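Local coordinates for flavohemoprotein (Vibrio cholerae O1 biovar El Tor, PDB 4EH1), which probably converts nitric oxide to nitrate with oxygen and NAD(P)H, electrons passing through the FAD-carrying C-terminal reductase part described here, at residues A[2-7]-A[25-30]; A[7-12]-A[20-25]; A[33-38]-A[107-112]; A[115-120]-A[203-208]. All blocks are in the same frame, centred on the assembly; numbering follows the deposited sequence.

In the fold
Contacts 1, 2 and 3 belong to the FAD-binding half of the reductase, and contact 4 belongs to the parallel sheet of the NAD-binding half. Contacts 1 and 2 both use strand 4-13, share Val-7 and Pro-25, and follow one another along a single hairpin. Contact 2 is partly buried strand pairing with a bulge. Contact 1 is more exposed and ends the pairing with an Arg-4 to Asp-27 salt bridge. Contact 3, also partly buried, joins two loops through one backbone bond, a water and a ring. Contact 4 is the most buried, a ladder between central strands. Contacts 3 and 4 touch: Tyr-205 OH lies 3.0 Å from Val-111 N.

Contact 1 (A[2-7]-A[25-30]); sequences DGRTFV and PADGGA
Ala-26 N donates a nearly straight bond to Thr-5 O, 2.9 Å long. It is the last rung where the hairpin of strands 4-13 and 18-25 opens into a loop, in the antiparallel sheet of the FAD-binding part. Next to it Phe-6 and Pro-25 form an antiparallel non-hydrogen-bonded pair. Pro-25 CA sits over the centre of the Phe-6 ring, 3.8 Å from the centroid, in a CH-pi contact. Leu-101 and Val-31 also pack on this ring.

Thr-5 CG2 touches Ala-26 CB, while Thr-5 OG1 is hydrogen-bonded to Lys-100 NZ of strand 98-105. Arg-4 reaches over the start of the loop. Its CG is anti to the backbone N (chi1 -170°), and the chain then runs extended to NE. Arg-4 NE meets Asp-27 OD2 at 3.0 Å in a salt bridge. The two side chains come tip to tip, and the nitrogen lies above the carboxylate plane. The bond is bent, with an N-H...O angle of 137°. Arg-4 NH2 also gives a weak bond to Ala-30 O, so the guanidinium spans the loop from Asp-27 to Ala-30. Pro-25 CB lies over one guanidinium face, offset toward the rim, 3.3 Å from Arg-4 NH2.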
loop_
_atom_site.group_PDB
_atom_site.type_symbol
_atom_site.label_atom_id
_atom_site.label_comp_id
_atom_site.label_asym_id
_atom_site.label_seq_id
_atom_site.Cartn_x
_atom_site.Cartn_y
_atom_site.Cartn_z
ATOM N N ASP A 2 7.369 20.270 18.501
ATOM C CA ASP A 2 6.916 18.973 17.961
ATOM C C ASP A 2 7.343 17.803 18.866
ATOM O O ASP A 2 8.381 17.873 19.549
ATOM C CB ASP A 2 7.425 18.706 16.546
ATOM C CG ASP A 2 7.344 17.213 16.173
ATOM O OD1 ASP A 2 6.220 16.675 16.151
ATOM O OD2 ASP A 2 8.391 16.558 15.937
ATOM N N GLY A 3 6.546 16.730 18.856
ATOM C CA GLY A 3 6.810 15.511 19.612
ATOM C C GLY A 3 8.072 14.743 19.237
ATOM O O GLY A 3 9.078 14.909 19.941
ATOM N N ARG A 4 8.033 13.930 18.159
ATOM C CA ARG A 4 9.155 13.023 17.804
ATOM C C ARG A 4 9.165 12.511 16.348
ATOM O O ARG A 4 8.133 12.253 15.765
ATOM C CB ARG A 4 9.192 11.835 18.773
ATOM C CG ARG A 4 10.442 10.926 18.697
ATOM C CD ARG A 4 10.054 9.538 19.201
ATOM N NE ARG A 4 11.134 8.568 19.366
ATOM C CZ ARG A 4 10.985 7.447 20.068
ATOM N NH1 ARG A 4 9.814 7.203 20.638
ATOM N NH2 ARG A 4 11.983 6.572 20.211
ATOM N N THR A 5 10.344 12.353 15.763
ATOM C CA THR A 5 10.443 11.978 14.356
ATOM C C THR A 5 10.304 10.467 14.124
ATOM O O THR A 5 11.001 9.691 14.732
ATOM C CB THR A 5 11.784 12.439 13.758
ATOM O OG1 THR A 5 11.829 13.870 13.758
ATOM C CG2 THR A 5 11.938 11.916 12.320
ATOM N N PHE A 6 9.385 10.063 13.256
ATOM C CA PHE A 6 9.246 8.654 12.911
ATOM C C PHE A 6 9.487 8.477 11.438
ATOM O O PHE A 6 9.415 9.433 10.676
ATOM C CB PHE A 6 7.850 8.137 13.266
ATOM C CG PHE A 6 7.701 7.731 14.703
ATOM C CD1 PHE A 6 7.860 8.673 15.726
ATOM C CD2 PHE A 6 7.387 6.415 15.034
ATOM C CE1 PHE A 6 7.716 8.318 17.041
ATOM C CE2 PHE A 6 7.225 6.038 16.357
ATOM C CZ PHE A 6 7.412 6.994 17.380
ATOM N N VAL A 7 9.733 7.241 11.035
ATOM C CA VAL A 7 9.963 6.900 9.643
ATOM C C VAL A 7 8.931 5.858 9.209
ATOM O O VAL A 7 8.628 4.916 9.948
ATOM C CB VAL A 7 11.394 6.362 9.451
ATOM C CG1 VAL A 7 11.683 6.032 7.984
ATOM C CG2 VAL A 7 12.372 7.387 9.977
ATOM N N PRO A 25 10.447 4.831 15.198
ATOM C CA PRO A 25 11.113 6.076 15.591
ATOM C C PRO A 25 12.409 6.228 14.825
ATOM O O PRO A 25 13.090 5.232 14.648
ATOM C CB PRO A 25 11.429 5.868 17.074
ATOM C CG PRO A 25 10.955 4.530 17.445
ATOM C CD PRO A 25 10.569 3.776 16.213
ATOM N N ALA A 26 12.733 7.423 14.347
ATOM C CA ALA A 26 14.041 7.626 13.735
ATOM C C ALA A 26 15.182 7.398 14.747
ATOM O O ALA A 26 16.316 7.162 14.349
ATOM C CB ALA A 26 14.146 9.001 13.122
ATOM N N ASP A 27 14.872 7.466 16.044
ATOM C CA ASP A 27 15.855 7.184 17.098
ATOM C C ASP A 27 16.304 5.728 17.088
ATOM O O ASP A 27 17.497 5.432 17.128
ATOM C CB ASP A 27 15.258 7.456 18.483
ATOM C CG ASP A 27 14.886 8.911 18.692
ATOM O OD1 ASP A 27 15.443 9.779 17.984
ATOM O OD2 ASP A 27 14.044 9.189 19.579
ATOM N N GLY A 28 15.331 4.823 17.020
ATOM C CA GLY A 28 15.538 3.445 17.413
ATOM C C GLY A 28 14.920 3.342 18.792
ATOM O O GLY A 28 14.403 4.330 19.315
ATOM N N GLY A 29 14.938 2.156 19.381
ATOM C CA GLY A 29 14.473 1.998 20.750
ATOM C C GLY A 29 12.956 1.984 20.894
ATOM O O GLY A 29 12.231 2.082 19.917
ATOM N N ALA A 30 12.486 1.864 22.130
ATOM C CA ALA A 30 11.077 1.664 22.397
ATOM C C ALA A 30 10.229 2.875 22.018
ATOM O O ALA A 30 10.709 4.021 21.945
ATOM C CB ALA A 30 10.863 1.304 23.853
#

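Contact 2 (A[7-12]-A[20-25]); sequences VVREKQ and SFVLVP
A classic beta bulge interrupts the antiparallel hairpin of strands 4-13 and 18-25. Arg-9 and Glu-10 both face Val-22, and the register shifts by one. Val-22 O accepts a short bond from Arg-9 N (2.7 Å) and a weak one from Glu-10 N (3.5 Å). Val-22 N returns a bond to Glu-10 O. Regular pairs continue on both sides, Val-7 with Val-24 and Gln-12 with Ser-20.

The bulge puts both charged chains beside Val-22. Arg-9 lies alongside it, its NE near Val-22 CG1, and Glu-10 CB meets Val-22 CB at 3.6 Å. The chain of Arg-9 is bent where chi3 (71°) places NE. Arg-9 NH2 makes a salt bridge with Glu-10 OE1, 2.9 Å away.

On the other face Lys-11 runs extended beside the Phe-21 ring, with Lys-11 CE 3.6 Å from Phe-21 CE1. Its NZ is gripped by the carbonyls of Leu-89, His-90 and Val-93, around the end of helix 84-92. Val-8 CG1 comes to the edge of the same ring, and Val-8 CG2 meets Leu-23 CD2 at 3.9 Å. In one conformer Gln-12 OE1 hydrogen-bonds Lys-11 N of the second subunit. This bulged hairpin belongs to the antiparallel beta domain of ferredoxin reductase-like flavoproteins.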
loop_
_atom_site.group_PDB
_atom_site.type_symbol
_atom_site.label_atom_id
_atom_site.label_comp_id
_atom_site.label_asym_id
_atom_site.label_seq_id
_atom_site.Cartn_x
_atom_site.Cartn_y
_atom_site.Cartn_z
ATOM N N VAL A 7 9.733 7.241 11.035
ATOM C CA VAL A 7 9.963 6.900 9.643
ATOM C C VAL A 7 8.931 5.858 9.209
ATOM O O VAL A 7 8.628 4.916 9.948
ATOM C CB VAL A 7 11.394 6.362 9.451
ATOM C CG1 VAL A 7 11.683 6.032 7.984
ATOM C CG2 VAL A 7 12.372 7.387 9.977
ATOM N N VAL A 8 8.370 6.056 8.021
ATOM C CA VAL A 8 7.447 5.107 7.434
ATOM C C VAL A 8 8.250 3.866 7.024
ATOM O O VAL A 8 9.112 3.938 6.137
ATOM C CB VAL A 8 6.770 5.688 6.179
ATOM C CG1 VAL A 8 5.811 4.666 5.568
ATOM C CG2 VAL A 8 6.064 7.011 6.500
ATOM N N ARG A 9 7.979 2.738 7.675
ATOM C CA ARG A 9 8.588 1.459 7.275
ATOM C C ARG A 9 7.744 0.750 6.202
ATOM O O ARG A 9 8.269 0.031 5.349
ATOM C CB ARG A 9 8.727 0.544 8.484
ATOM C CG ARG A 9 9.600 -0.682 8.229
ATOM C CD ARG A 9 9.808 -1.561 9.480
ATOM N NE ARG A 9 8.599 -2.284 9.878
ATOM C CZ ARG A 9 8.165 -3.404 9.297
ATOM N NH1 ARG A 9 8.845 -3.933 8.279
ATOM N NH2 ARG A 9 7.045 -3.992 9.722
ATOM N N GLU A 10 6.430 0.973 6.249
ATOM C CA GLU A 10 5.482 0.250 5.395
ATOM C C GLU A 10 4.305 1.140 5.090
ATOM O O GLU A 10 3.861 1.877 5.973
ATOM C CB GLU A 10 4.916 -0.942 6.137
ATOM C CG GLU A 10 5.055 -2.202 5.403
ATOM C CD GLU A 10 6.215 -2.976 5.924
ATOM O OE1 GLU A 10 6.105 -3.486 7.059
ATOM O OE2 GLU A 10 7.240 -3.049 5.216
ATOM N N LYS A 11 3.779 1.011 3.871
ATOM C CA LYS A 11 2.625 1.755 3.387
ATOM C C LYS A 11 1.719 0.779 2.630
ATOM O O LYS A 11 1.957 0.471 1.478
ATOM C CB LYS A 11 3.094 2.874 2.459
ATOM C CG LYS A 11 2.081 3.977 2.255
ATOM C CD LYS A 11 2.655 5.157 1.457
ATOM C CE LYS A 11 1.530 6.154 1.133
ATOM N NZ LYS A 11 2.033 7.283 0.336
ATOM N N GLN A 12 0.712 0.252 3.313
ATOM C CA GLN A 12 -0.143 -0.771 2.733
ATOM C C GLN A 12 -1.531 -0.217 2.434
ATOM O O GLN A 12 -2.113 0.499 3.245
ATOM C CB GLN A 12 -0.284 -1.979 3.672
ATOM C CG GLN A 12 1.003 -2.780 3.884
ATOM C CD GLN A 12 1.245 -3.840 2.813
ATOM O OE1 GLN A 12 0.328 -4.572 2.395
ATOM N NE2 GLN A 12 2.490 -3.934 2.371
ATOM N N SER A 20 -2.655 2.153 5.229
ATOM C CA SER A 20 -1.980 2.051 6.526
ATOM C C SER A 20 -0.519 2.526 6.432
ATOM O O SER A 20 0.117 2.391 5.389
ATOM C CB SER A 20 -1.972 0.606 7.054
ATOM O OG SER A 20 -3.169 0.253 7.690
ATOM N N PHE A 21 0.008 3.033 7.541
ATOM C CA PHE A 21 1.420 3.388 7.643
ATOM C C PHE A 21 1.992 2.738 8.893
ATOM O O PHE A 21 1.483 2.944 9.988
ATOM C CB PHE A 21 1.595 4.903 7.805
ATOM C CG PHE A 21 1.087 5.708 6.638
ATOM C CD1 PHE A 21 1.978 6.292 5.745
ATOM C CD2 PHE A 21 -0.293 5.885 6.436
ATOM C CE1 PHE A 21 1.502 7.050 4.652
ATOM C CE2 PHE A 21 -0.763 6.638 5.359
ATOM C CZ PHE A 21 0.141 7.223 4.468
ATOM N N VAL A 22 3.064 1.987 8.730
ATOM C CA VAL A 22 3.786 1.459 9.862
ATOM C C VAL A 22 4.972 2.370 10.132
ATOM O O VAL A 22 5.823 2.570 9.275
ATOM C CB VAL A 22 4.303 0.020 9.587
ATOM C CG1 VAL A 22 5.149 -0.478 10.772
ATOM C CG2 VAL A 22 3.144 -0.932 9.319
ATOM N N LEU A 23 5.029 2.911 11.342
ATOM C CA LEU A 23 5.990 3.936 11.666
ATOM C C LEU A 23 6.959 3.489 12.761
ATOM O O LEU A 23 6.551 2.945 13.784
ATOM C CB LEU A 23 5.253 5.179 12.143
ATOM C CG LEU A 23 4.191 5.697 11.176
ATOM C CD1 LEU A 23 3.091 6.451 11.918
ATOM C CD2 LEU A 23 4.882 6.608 10.191
ATOM N N VAL A 24 8.236 3.761 12.556
ATOM C CA VAL A 24 9.243 3.460 13.564
ATOM C C VAL A 24 10.026 4.726 13.935
ATOM O O VAL A 24 10.253 5.598 13.096
ATOM C CB VAL A 24 10.207 2.383 13.063
ATOM C CG1 VAL A 24 9.441 1.101 12.699
ATOM C CG2 VAL A 24 10.935 2.893 11.871
ATOM N N PRO A 25 10.447 4.831 15.198
ATOM C CA PRO A 25 11.113 6.076 15.591
ATOM C C PRO A 25 12.409 6.228 14.825
ATOM O O PRO A 25 13.090 5.232 14.648
ATOM C CB PRO A 25 11.429 5.868 17.074
ATOM C CG PRO A 25 10.955 4.530 17.445
ATOM C CD PRO A 25 10.569 3.776 16.213
#

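Contact 3 (A[33-38]-A[107-112]); sequences DYQPGQ and DFFYVE
This is a loop-to-loop contact in which the type II turn from Gln-35 to Gln-38, just before strand 39-44, meets the loop between strand 98-105 of the antiparallel sheet and strand 117-122 of the parallel sheet. One direct backbone bond joins them. Tyr-110 N donates to Pro-36 O at 3.0 Å, nearly in line with the carbonyl bond. Gly-37 C lies 3.1 Å from Phe-108 O, so the backbones are close here. Gly-37 O meets the edge of the Phe-108 ring. The Phe-108 side chain is about 4 Å from that of Glu-233, which probably influences the redox potential of heme and FAD.

The Phe-109 ring lies against the turn. Its CG stands between the backbone N and the carbonyl carbon (chi1 52°), close to Gln-35 CB at 3.5 Å. Gln-35 CG lies over one ring face, offset toward the rim, in a CH-pi contact. Gln-38 runs beside the same ring. Its OE1 accepts a bond from Gln-35 N (3.0 Å), and its NE2 is held by Gly-106 O.

Pro-36 CG packs on Tyr-110 CB, and Ile-132 of helix 126-138 touches both residues. One water donates to Gln-35 OE1 (2.7 Å) and to Tyr-110 O. Both amide ends of Gln-38 have partners, which should fix its flip. The turn is closed by Gln-38 N to Gln-35 O and by the Gln-38 side chain, while one backbone bond and one water tie it to the other loop.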
loop_
_atom_site.group_PDB
_atom_site.type_symbol
_atom_site.label_atom_id
_atom_site.label_comp_id
_atom_site.label_asym_id
_atom_site.label_seq_id
_atom_site.Cartn_x
_atom_site.Cartn_y
_atom_site.Cartn_z
ATOM N N ASP A 33 4.039 2.703 25.212
ATOM C CA ASP A 33 2.911 1.775 25.307
ATOM C C ASP A 33 1.585 2.548 25.120
ATOM O O ASP A 33 1.542 3.771 25.238
ATOM C CB ASP A 33 2.971 1.084 26.688
ATOM C CG ASP A 33 1.971 -0.090 26.854
ATOM O OD1 ASP A 33 1.506 -0.698 25.847
ATOM O OD2 ASP A 33 1.678 -0.419 28.035
ATOM N N TYR A 34 0.507 1.845 24.816
ATOM C CA TYR A 34 -0.797 2.479 24.784
ATOM C C TYR A 34 -1.883 1.441 24.997
ATOM O O TYR A 34 -1.618 0.235 24.949
ATOM C CB TYR A 34 -1.025 3.188 23.431
ATOM C CG TYR A 34 -0.965 2.266 22.236
ATOM C CD1 TYR A 34 -2.120 1.663 21.731
ATOM C CD2 TYR A 34 0.254 1.986 21.617
ATOM C CE1 TYR A 34 -2.060 0.818 20.629
ATOM C CE2 TYR A 34 0.325 1.167 20.531
ATOM C CZ TYR A 34 -0.835 0.585 20.030
ATOM O OH TYR A 34 -0.755 -0.272 18.967
ATOM N N GLN A 35 -3.106 1.921 25.204
ATOM C CA GLN A 35 -4.284 1.072 25.269
ATOM C C GLN A 35 -4.995 1.021 23.885
ATOM O O GLN A 35 -5.120 2.054 23.210
ATOM C CB GLN A 35 -5.222 1.585 26.370
ATOM C CG GLN A 35 -4.593 1.604 27.795
ATOM C CD GLN A 35 -4.010 0.268 28.184
ATOM O OE1 GLN A 35 -4.736 -0.710 28.345
ATOM N NE2 GLN A 35 -2.683 0.207 28.312
ATOM N N PRO A 36 -5.437 -0.182 23.455
ATOM C CA PRO A 36 -6.050 -0.327 22.122
ATOM C C PRO A 36 -7.321 0.512 22.089
ATOM O O PRO A 36 -8.188 0.362 22.970
ATOM C CB PRO A 36 -6.385 -1.821 22.041
ATOM C CG PRO A 36 -6.527 -2.263 23.460
ATOM C CD PRO A 36 -5.541 -1.421 24.249
ATOM N N GLY A 37 -7.391 1.429 21.127
ATOM C CA GLY A 37 -8.450 2.418 21.083
ATOM C C GLY A 37 -7.882 3.821 21.073
ATOM O O GLY A 37 -8.513 4.751 20.571
ATOM N N GLN A 38 -6.671 3.988 21.611
ATOM C CA GLN A 38 -6.053 5.322 21.679
ATOM C C GLN A 38 -5.471 5.748 20.340
ATOM O O GLN A 38 -5.363 4.927 19.410
ATOM C CB GLN A 38 -5.008 5.420 22.779
ATOM C CG GLN A 38 -5.593 5.232 24.149
ATOM C CD GLN A 38 -4.589 5.501 25.227
ATOM O OE1 GLN A 38 -3.534 4.863 25.291
ATOM N NE2 GLN A 38 -4.901 6.452 26.086
ATOM N N ASP A 107 -9.312 8.844 25.652
ATOM C CA ASP A 107 -10.056 8.258 26.751
ATOM C C ASP A 107 -10.863 7.076 26.290
ATOM O O ASP A 107 -11.549 6.450 27.078
ATOM C CB ASP A 107 -10.994 9.301 27.340
ATOM C CG ASP A 107 -10.245 10.415 28.031
ATOM O OD1 ASP A 107 -9.260 10.102 28.753
ATOM O OD2 ASP A 107 -10.628 11.596 27.836
ATOM N N PHE A 108 -10.804 6.783 24.997
ATOM C CA PHE A 108 -11.525 5.639 24.484
ATOM C C PHE A 108 -10.558 4.471 24.294
ATOM O O PHE A 108 -9.622 4.549 23.499
ATOM C CB PHE A 108 -12.267 6.006 23.193
ATOM C CG PHE A 108 -12.794 4.819 22.449
ATOM C CD1 PHE A 108 -14.039 4.286 22.761
ATOM C CD2 PHE A 108 -12.031 4.214 21.460
ATOM C CE1 PHE A 108 -14.526 3.197 22.069
ATOM C CE2 PHE A 108 -12.493 3.125 20.774
ATOM C CZ PHE A 108 -13.755 2.617 21.069
ATOM N N PHE A 109 -10.773 3.398 25.045
ATOM C CA PHE A 109 -9.951 2.194 24.899
ATOM C C PHE A 109 -10.556 0.997 25.584
ATOM O O PHE A 109 -11.352 1.121 26.498
ATOM C CB PHE A 109 -8.516 2.397 25.402
ATOM C CG PHE A 109 -8.428 2.963 26.804
ATOM C CD1 PHE A 109 -8.397 2.129 27.911
ATOM C CD2 PHE A 109 -8.348 4.331 27.005
ATOM C CE1 PHE A 109 -8.304 2.656 29.194
ATOM C CE2 PHE A 109 -8.266 4.859 28.274
ATOM C CZ PHE A 109 -8.247 4.028 29.371
ATOM N N TYR A 110 -10.164 -0.177 25.121
ATOM C CA TYR A 110 -10.717 -1.388 25.660
ATOM C C TYR A 110 -10.226 -1.604 27.101
ATOM O O TYR A 110 -9.038 -1.469 27.402
ATOM C CB TYR A 110 -10.327 -2.574 24.789
ATOM C CG TYR A 110 -10.786 -3.861 25.389
ATOM C CD1 TYR A 110 -12.096 -4.265 25.241
ATOM C CD2 TYR A 110 -9.928 -4.649 26.135
ATOM C CE1 TYR A 110 -12.549 -5.401 25.789
ATOM C CE2 TYR A 110 -10.377 -5.828 26.699
ATOM C CZ TYR A 110 -11.705 -6.194 26.516
ATOM O OH TYR A 110 -12.223 -7.361 27.043
ATOM N N VAL A 111 -11.142 -1.962 27.988
ATOM C CA VAL A 111 -10.744 -2.342 29.349
ATOM C C VAL A 111 -11.300 -3.736 29.631
ATOM O O VAL A 111 -12.495 -3.988 29.417
ATOM C CB VAL A 111 -11.245 -1.345 30.377
ATOM C CG1 VAL A 111 -11.028 -1.884 31.803
ATOM C CG2 VAL A 111 -10.555 -0.002 30.174
ATOM N N GLU A 112 -10.427 -4.649 30.049
ATOM C CA GLU A 112 -10.839 -6.029 30.320
ATOM C C GLU A 112 -11.765 -6.082 31.530
ATOM O O GLU A 112 -11.394 -5.710 32.652
ATOM C CB GLU A 112 -9.628 -6.955 30.533
ATOM C CG GLU A 112 -10.024 -8.449 30.638
ATOM C CD GLU A 112 -10.964 -8.892 29.488
ATOM O OE1 GLU A 112 -12.102 -9.369 29.744
ATOM O OE2 GLU A 112 -10.566 -8.749 28.313
HETATM O O HOH W 1 -7.232 -1.226 29.277
#

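Contact 4 (A[115-120]-A[203-208]); sequences RPVVLI and DFYLCG
Val-118 packs alongside the Phe-204 ring on one face of the sheet. Val-118 CB is 3.6 Å from Phe-204 CD2, and Val-118 CG2 meets Phe-204 CE2 at 3.7 Å. Farther along this face Ile-120 and Leu-206 point the same way, their CD1 atoms in contact. Helix 210-223 covers this side through Phe-212, Val-217 and Leu-220. On the other face Leu-119 CD2 touches Tyr-205 CB at 3.9 Å, and Met-129 and Leu-133 of helix 126-138 pack on Leu-119.

Between the faces runs a parallel ladder of five backbone bonds. Val-118 O accepts from Tyr-205 N, and Val-118 N donates to Asp-203 O, each at 2.8 Å.

The polar edge lies at the start of the strands. Arg-115 runs extended from CG to NE, and its NH1 meets Asp-203 OD1 at 2.7 Å in a salt bridge. NH1 sits on the syn side, tilted 29° from the carboxylate plane, and the guanidinium is turned 74° from that plane. Asp-203 OD1 is also hydrogen-bonded to His-231 NE2, and Asp-203 OD2 pairs with Arg-113. Three groups grip this buried carboxylate, which probably stabilises its charge. Parallel strands between helices are typical of the Rossmann-like NAD-binding domain of ferredoxin reductase-type enzymes.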
loop_
_atom_site.group_PDB
_atom_site.type_symbol
_atom_site.label_atom_id
_atom_site.label_comp_id
_atom_site.label_asym_id
_atom_site.label_seq_id
_atom_site.Cartn_x
_atom_site.Cartn_y
_atom_site.Cartn_z
ATOM N N ARG A 115 -16.350 -9.507 30.345
ATOM C CA ARG A 115 -17.684 -9.531 29.758
ATOM C C ARG A 115 -17.539 -9.927 28.305
ATOM O O ARG A 115 -16.475 -9.772 27.729
ATOM C CB ARG A 115 -18.319 -8.138 29.810
ATOM C CG ARG A 115 -18.581 -7.592 31.213
ATOM C CD ARG A 115 -18.863 -6.097 31.109
ATOM N NE ARG A 115 -19.176 -5.510 32.392
ATOM C CZ ARG A 115 -19.165 -4.204 32.658
ATOM N NH1 ARG A 115 -18.862 -3.327 31.710
ATOM N NH2 ARG A 115 -19.460 -3.775 33.885
ATOM N N PRO A 116 -18.618 -10.426 27.706
ATOM C CA PRO A 116 -18.614 -10.576 26.249
ATOM C C PRO A 116 -18.455 -9.191 25.617
ATOM O O PRO A 116 -18.860 -8.179 26.195
ATOM C CB PRO A 116 -19.985 -11.171 25.940
ATOM C CG PRO A 116 -20.494 -11.694 27.209
ATOM C CD PRO A 116 -19.854 -10.925 28.320
ATOM N N VAL A 117 -17.855 -9.159 24.438
ATOM C CA VAL A 117 -17.440 -7.901 23.841
ATOM C C VAL A 117 -18.049 -7.731 22.453
ATOM O O VAL A 117 -17.905 -8.623 21.598
ATOM C CB VAL A 117 -15.878 -7.831 23.739
ATOM C CG1 VAL A 117 -15.445 -6.678 22.852
ATOM C CG2 VAL A 117 -15.285 -7.651 25.104
ATOM N N VAL A 118 -18.737 -6.602 22.236
ATOM C CA VAL A 118 -19.223 -6.276 20.894
ATOM C C VAL A 118 -18.486 -5.055 20.321
ATOM O O VAL A 118 -18.428 -3.994 20.947
ATOM C CB VAL A 118 -20.781 -6.131 20.843
ATOM C CG1 VAL A 118 -21.253 -5.897 19.423
ATOM C CG2 VAL A 118 -21.462 -7.403 21.347
ATOM N N LEU A 119 -17.883 -5.222 19.150
ATOM C CA LEU A 119 -17.216 -4.110 18.479
ATOM C C LEU A 119 -18.086 -3.729 17.272
ATOM O O LEU A 119 -18.437 -4.586 16.457
ATOM C CB LEU A 119 -15.820 -4.507 17.984
ATOM C CG LEU A 119 -14.895 -5.174 19.008
ATOM C CD1 LEU A 119 -13.524 -5.460 18.418
ATOM C CD2 LEU A 119 -14.782 -4.302 20.271
ATOM N N ILE A 120 -18.405 -2.443 17.165
ATOM C CA ILE A 120 -19.273 -1.926 16.125
ATOM C C ILE A 120 -18.640 -0.692 15.519
ATOM O O ILE A 120 -18.336 0.278 16.215
ATOM C CB ILE A 120 -20.644 -1.498 16.692
ATOM C CG1 ILE A 120 -21.249 -2.630 17.535
ATOM C CG2 ILE A 120 -21.600 -1.060 15.549
ATOM C CD1 ILE A 120 -22.593 -2.266 18.213
ATOM N N ASP A 203 -20.084 -5.697 26.865
ATOM C CA ASP A 203 -19.538 -4.360 26.639
ATOM C C ASP A 203 -19.617 -4.040 25.142
ATOM O O ASP A 203 -19.112 -4.803 24.319
ATOM C CB ASP A 203 -18.074 -4.283 27.067
ATOM C CG ASP A 203 -17.897 -3.743 28.478
ATOM O OD1 ASP A 203 -18.791 -3.033 28.984
ATOM O OD2 ASP A 203 -16.837 -4.011 29.076
ATOM N N PHE A 204 -20.203 -2.896 24.807
ATOM C CA PHE A 204 -20.369 -2.473 23.417
ATOM C C PHE A 204 -19.436 -1.307 23.123
ATOM O O PHE A 204 -19.577 -0.234 23.709
ATOM C CB PHE A 204 -21.839 -2.079 23.146
ATOM C CG PHE A 204 -22.789 -3.242 23.249
ATOM C CD1 PHE A 204 -23.133 -3.765 24.493
ATOM C CD2 PHE A 204 -23.304 -3.836 22.104
ATOM C CE1 PHE A 204 -23.987 -4.879 24.601
ATOM C CE2 PHE A 204 -24.142 -4.946 22.183
ATOM C CZ PHE A 204 -24.485 -5.480 23.434
ATOM N N TYR A 205 -18.477 -1.530 22.228
ATOM C CA TYR A 205 -17.563 -0.478 21.814
ATOM C C TYR A 205 -17.929 -0.049 20.401
ATOM O O TYR A 205 -18.090 -0.894 19.511
ATOM C CB TYR A 205 -16.107 -0.981 21.844
ATOM C CG TYR A 205 -15.559 -1.225 23.237
ATOM C CD1 TYR A 205 -15.825 -2.423 23.925
ATOM C CD2 TYR A 205 -14.740 -0.294 23.851
ATOM C CE1 TYR A 205 -15.300 -2.654 25.222
ATOM C CE2 TYR A 205 -14.212 -0.513 25.149
ATOM C CZ TYR A 205 -14.495 -1.699 25.822
ATOM O OH TYR A 205 -13.967 -1.922 27.093
ATOM N N LEU A 206 -18.044 1.258 20.198
ATOM C CA LEU A 206 -18.560 1.837 18.957
ATOM C C LEU A 206 -17.612 2.895 18.393
ATOM O O LEU A 206 -17.147 3.762 19.131
ATOM C CB LEU A 206 -19.874 2.571 19.245
ATOM C CG LEU A 206 -21.175 1.800 19.455
ATOM C CD1 LEU A 206 -21.077 0.715 20.519
ATOM C CD2 LEU A 206 -22.249 2.771 19.832
ATOM N N CYS A 207 -17.355 2.872 17.088
ATOM C CA CYS A 207 -16.559 3.938 16.490
ATOM C C CYS A 207 -16.974 4.261 15.071
ATOM O O CYS A 207 -17.091 3.363 14.231
ATOM C CB CYS A 207 -15.071 3.571 16.456
ATOM S SG CYS A 207 -14.041 4.936 15.780
ATOM N N GLY A 208 -17.153 5.549 14.788
ATOM C CA GLY A 208 -17.526 5.973 13.443
ATOM C C GLY A 208 -18.047 7.395 13.469
ATOM O O GLY A 208 -17.978 8.059 14.505
#